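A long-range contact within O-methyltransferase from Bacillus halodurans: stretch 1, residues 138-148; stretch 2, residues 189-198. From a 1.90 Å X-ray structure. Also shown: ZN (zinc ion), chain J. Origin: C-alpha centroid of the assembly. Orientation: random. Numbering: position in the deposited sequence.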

# COMPACT_ATOMS: atom_id res chain seq x y z
N GLN B 138 25.33 -3.24 -0.49
CA GLN B 138 24.89 -4.64 -0.51
C GLN B 138 23.38 -4.85 -0.68
O GLN B 138 22.85 -5.92 -0.39
CB GLN B 138 25.39 -5.37 0.74
CG GLN B 138 26.93 -5.50 0.79
CD GLN B 138 27.42 -5.77 2.19
OE1 GLN B 138 27.10 -5.04 3.14
NE2 GLN B 138 28.21 -6.83 2.33
N TYR B 139 22.70 -3.82 -1.18
CA TYR B 139 21.24 -3.83 -1.35
C TYR B 139 20.73 -5.11 -2.07
O TYR B 139 19.83 -5.78 -1.60
CB TYR B 139 20.83 -2.58 -2.13
CG TYR B 139 19.40 -2.54 -2.61
CD1 TYR B 139 18.33 -2.57 -1.72
CD2 TYR B 139 19.11 -2.42 -3.97
CE1 TYR B 139 16.99 -2.52 -2.18
CE2 TYR B 139 17.81 -2.35 -4.43
CZ TYR B 139 16.75 -2.42 -3.54
OH TYR B 139 15.46 -2.34 -4.04
N ARG B 140 21.34 -5.44 -3.20
CA ARG B 140 20.92 -6.61 -3.98
C ARG B 140 21.16 -7.93 -3.23
O ARG B 140 20.32 -8.83 -3.29
CB ARG B 140 21.70 -6.70 -5.26
CG ARG B 140 21.27 -5.80 -6.35
CD ARG B 140 21.22 -6.65 -7.61
NE ARG B 140 21.82 -6.02 -8.77
CZ ARG B 140 21.68 -6.45 -10.02
NH1 ARG B 140 20.94 -7.53 -10.28
NH2 ARG B 140 22.28 -5.81 -11.01
N ARG B 141 22.31 -8.04 -2.58
CA ARG B 141 22.63 -9.24 -1.80
C ARG B 141 21.65 -9.38 -0.64
O ARG B 141 21.20 -10.48 -0.36
CB ARG B 141 24.08 -9.22 -1.29
CG ARG B 141 25.12 -9.34 -2.40
CD ARG B 141 26.48 -9.59 -1.79
NE ARG B 141 26.79 -11.02 -1.80
CZ ARG B 141 27.82 -11.57 -1.15
NH1 ARG B 141 28.62 -10.81 -0.40
NH2 ARG B 141 28.03 -12.87 -1.24
N PHE B 142 21.30 -8.25 -0.00
CA PHE B 142 20.31 -8.29 1.07
C PHE B 142 18.94 -8.75 0.58
O PHE B 142 18.25 -9.53 1.26
CB PHE B 142 20.12 -6.91 1.73
CG PHE B 142 21.31 -6.43 2.50
CD1 PHE B 142 22.21 -7.34 3.06
CD2 PHE B 142 21.52 -5.07 2.68
CE1 PHE B 142 23.31 -6.89 3.79
CE2 PHE B 142 22.64 -4.61 3.40
CZ PHE B 142 23.52 -5.51 3.95
N PHE B 143 18.55 -8.23 -0.58
CA PHE B 143 17.30 -8.64 -1.21
C PHE B 143 17.28 -10.16 -1.43
O PHE B 143 16.36 -10.84 -0.99
CB PHE B 143 17.04 -7.90 -2.53
CG PHE B 143 15.66 -8.17 -3.12
CD1 PHE B 143 15.40 -9.32 -3.86
CD2 PHE B 143 14.63 -7.28 -2.92
CE1 PHE B 143 14.12 -9.57 -4.39
CE2 PHE B 143 13.35 -7.51 -3.43
CZ PHE B 143 13.10 -8.65 -4.20
N ASP B 144 18.31 -10.69 -2.09
CA ASP B 144 18.34 -12.12 -2.43
C ASP B 144 18.33 -13.02 -1.18
O ASP B 144 17.69 -14.07 -1.16
CB ASP B 144 19.56 -12.43 -3.31
CG ASP B 144 19.33 -12.05 -4.77
OD1 ASP B 144 18.20 -11.66 -5.11
OD2 ASP B 144 20.27 -12.13 -5.58
N MSE B 145 19.07 -12.58 -0.17
CA MSE B 145 19.28 -13.35 1.06
C MSE B 145 18.05 -13.40 1.97
O MSE B 145 17.78 -14.44 2.57
CB MSE B 145 20.46 -12.78 1.85
CG MSE B 145 20.62 -13.43 3.21
SE MSE B 145 22.40 -13.27 3.96
CE MSE B 145 23.40 -14.19 2.54
N TYR B 146 17.36 -12.27 2.08
CA TYR B 146 16.26 -12.11 3.04
C TYR B 146 14.86 -12.18 2.45
O TYR B 146 13.89 -12.33 3.18
CB TYR B 146 16.46 -10.82 3.85
CG TYR B 146 17.60 -11.00 4.83
CD1 TYR B 146 17.42 -11.75 5.97
CD2 TYR B 146 18.87 -10.49 4.55
CE1 TYR B 146 18.48 -11.98 6.86
CE2 TYR B 146 19.94 -10.71 5.44
CZ TYR B 146 19.73 -11.47 6.59
OH TYR B 146 20.74 -11.69 7.50
N SER B 147 14.75 -12.13 1.13
CA SER B 147 13.44 -12.22 0.53
C SER B 147 12.77 -13.60 0.77
O SER B 147 11.55 -13.66 0.92
CB SER B 147 13.48 -11.80 -0.94
OG SER B 147 14.18 -12.73 -1.73
N PRO B 148 13.56 -14.70 0.87
CA PRO B 148 12.89 -15.98 1.15
C PRO B 148 12.35 -16.06 2.57
O PRO B 148 11.60 -16.98 2.90
CB PRO B 148 14.02 -17.01 0.95
CG PRO B 148 15.09 -16.29 0.23
CD PRO B 148 15.01 -14.90 0.73
N GLN B 189 15.98 -1.76 -12.84
CA GLN B 189 15.45 -2.81 -13.70
C GLN B 189 15.43 -4.19 -13.04
O GLN B 189 14.43 -4.90 -13.17
CB GLN B 189 16.09 -2.84 -15.10
CG GLN B 189 15.34 -1.96 -16.13
CD GLN B 189 13.80 -2.05 -16.01
OE1 GLN B 189 13.14 -1.09 -15.60
NE2 GLN B 189 13.24 -3.20 -16.36
N TRP B 190 16.50 -4.53 -12.26
CA TRP B 190 16.57 -5.92 -11.75
C TRP B 190 15.45 -6.12 -10.76
O TRP B 190 14.85 -7.19 -10.70
CB TRP B 190 17.94 -6.24 -11.12
CG TRP B 190 18.15 -5.61 -9.78
CD1 TRP B 190 18.86 -4.48 -9.51
CD2 TRP B 190 17.64 -6.07 -8.51
NE1 TRP B 190 18.82 -4.20 -8.15
CE2 TRP B 190 18.07 -5.16 -7.52
CE3 TRP B 190 16.85 -7.16 -8.11
CZ2 TRP B 190 17.74 -5.30 -6.17
CZ3 TRP B 190 16.53 -7.30 -6.76
CH2 TRP B 190 16.97 -6.37 -5.81
N LEU B 191 15.14 -5.08 -10.00
CA LEU B 191 14.10 -5.17 -9.01
C LEU B 191 12.75 -5.31 -9.71
O LEU B 191 11.93 -6.15 -9.35
CB LEU B 191 14.11 -3.92 -8.12
CG LEU B 191 13.00 -3.94 -7.07
CD1 LEU B 191 13.11 -5.19 -6.17
CD2 LEU B 191 13.08 -2.65 -6.25
N LEU B 192 12.54 -4.48 -10.73
CA LEU B 192 11.23 -4.40 -11.38
C LEU B 192 10.84 -5.67 -12.15
O LEU B 192 9.64 -5.91 -12.36
CB LEU B 192 11.15 -3.15 -12.25
CG LEU B 192 11.26 -1.86 -11.42
CD1 LEU B 192 11.54 -0.63 -12.28
CD2 LEU B 192 10.04 -1.66 -10.54
N GLU B 193 11.82 -6.48 -12.56
CA GLU B 193 11.55 -7.69 -13.35
C GLU B 193 11.89 -9.02 -12.64
O GLU B 193 11.83 -10.10 -13.25
CB GLU B 193 12.20 -7.61 -14.74
CG GLU B 193 13.71 -7.44 -14.78
CD GLU B 193 14.24 -7.40 -16.22
OE1 GLU B 193 13.49 -6.97 -17.14
OE2 GLU B 193 15.41 -7.80 -16.45
N HIS B 194 12.21 -8.92 -11.36
CA HIS B 194 12.40 -10.08 -10.49
C HIS B 194 11.09 -10.85 -10.37
O HIS B 194 10.07 -10.29 -9.93
CB HIS B 194 12.78 -9.59 -9.09
CG HIS B 194 13.81 -10.43 -8.42
ND1 HIS B 194 13.51 -11.65 -7.83
CD2 HIS B 194 15.14 -10.26 -8.29
CE1 HIS B 194 14.62 -12.17 -7.35
NE2 HIS B 194 15.62 -11.36 -7.61
N PRO B 195 11.10 -12.13 -10.75
CA PRO B 195 9.82 -12.83 -10.95
C PRO B 195 8.88 -13.08 -9.75
O PRO B 195 7.66 -13.09 -9.95
CB PRO B 195 10.25 -14.16 -11.59
CG PRO B 195 11.65 -14.34 -11.21
CD PRO B 195 12.24 -12.97 -11.15
N GLN B 196 9.40 -13.31 -8.56
CA GLN B 196 8.50 -13.72 -7.46
C GLN B 196 7.80 -12.52 -6.80
O GLN B 196 7.12 -12.68 -5.78
CB GLN B 196 9.27 -14.54 -6.42
CG GLN B 196 8.44 -15.62 -5.70
CD GLN B 196 9.27 -16.58 -4.84
OE1 GLN B 196 10.45 -16.34 -4.54
NE2 GLN B 196 8.64 -17.67 -4.43
N TYR B 197 7.98 -11.34 -7.38
CA TYR B 197 7.47 -10.11 -6.77
C TYR B 197 6.74 -9.28 -7.77
O TYR B 197 7.03 -9.30 -8.96
CB TYR B 197 8.61 -9.30 -6.15
CG TYR B 197 9.18 -10.03 -4.99
CD1 TYR B 197 10.20 -10.98 -5.16
CD2 TYR B 197 8.66 -9.85 -3.72
CE1 TYR B 197 10.70 -11.69 -4.06
CE2 TYR B 197 9.16 -10.54 -2.63
CZ TYR B 197 10.16 -11.46 -2.81
OH TYR B 197 10.63 -12.15 -1.70
N ASP B 198 5.74 -8.58 -7.23
CA ASP B 198 4.94 -7.65 -7.94
C ASP B 198 5.43 -6.30 -7.41
O ASP B 198 5.11 -5.94 -6.29
CB ASP B 198 3.52 -7.89 -7.47
CG ASP B 198 2.54 -7.38 -8.40
OD1 ASP B 198 2.74 -6.25 -8.92
OD2 ASP B 198 1.56 -8.13 -8.62
ZN ZN J . 17.42 -12.12 -6.98
O HOH W 1 18.58 -10.79 -8.09

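A zinc ion joins the two stretches, and no hydrogen bond crosses between them: Asp144 OD1 and His194 NE2 each sit 2.1 Å from ZN, and water 1 is a third ligand, its O also 2.1 Å from ZN. The metal lets a carboxylate from the first helix and an imidazole from the loop after the second share one partner, with Asp144 OD1 and His194 NE2 3.6 Å apart. The same water also donates a weak hydrogen bond, its O 3.3 Å from Asp144 OD2. Both ligand residues touch a crystal neighbour.

Beneath this polar site, aromatic rings do most of the packing. The helices run nearly parallel, at 20°, but their axes stay 12.0 Å apart, a gap that large side chains can fill. Phe143, buried and with its CA-to-CB bond directed toward the other stretch, is the hub. Its t rotamer places the ring where Trp190 meets one face edge-on, Phe143 CG lying 3.5 Å from Trp190 CH2. The Phe143 edge in turn addresses the faces of two more rings: Phe143 CE1 is 4.0 Å from His194 CE1, and Phe143 CZ is 3.8 Å from Tyr197 CD1. A flat hydrocarbon ring suits this position because face and edge can both be used, with no polar group to satisfy. Leu191 CD1, 3.6 Å from Phe143 CE2, adds aliphatic packing to the cluster.

Trp190 loses the most surface to the contact, 127 Å², and its broad indole serves several neighbours. While its edge meets Phe143 and Tyr139 (Tyr139 CE2 to Trp190 CZ2, 3.4 Å), one face carries Arg140. That guanidinium lies flat on the indole, planes at 3°, with Arg140 CZ 3.9 Å from the centroid of the five-membered ring. Arg140 CD sits over the same ring in a CH-pi contact, so methylene and charge both exploit the aromatic surface; an exposed arginine can cover the tryptophan while remaining open to solvent. The CA-to-CB bond of Tyr139 points sideways, but the end of the side chain comes nearer, bringing Tyr139 OH within 3.3 Å of Leu191 CD2; that hydroxyl is satisfied by a hydrogen bond elsewhere in the structure.

At the far end, small meets large. Ser147 CB comes within 3.0 Å of Tyr197 OH, a tight approach between two buried residues. Ser147 OG turns back to the helix just before it, giving a weak hydrogen bond to Phe143 O at 3.0 Å. The rule is economical: rings fill the gap, and a metal joins the polar groups beside them.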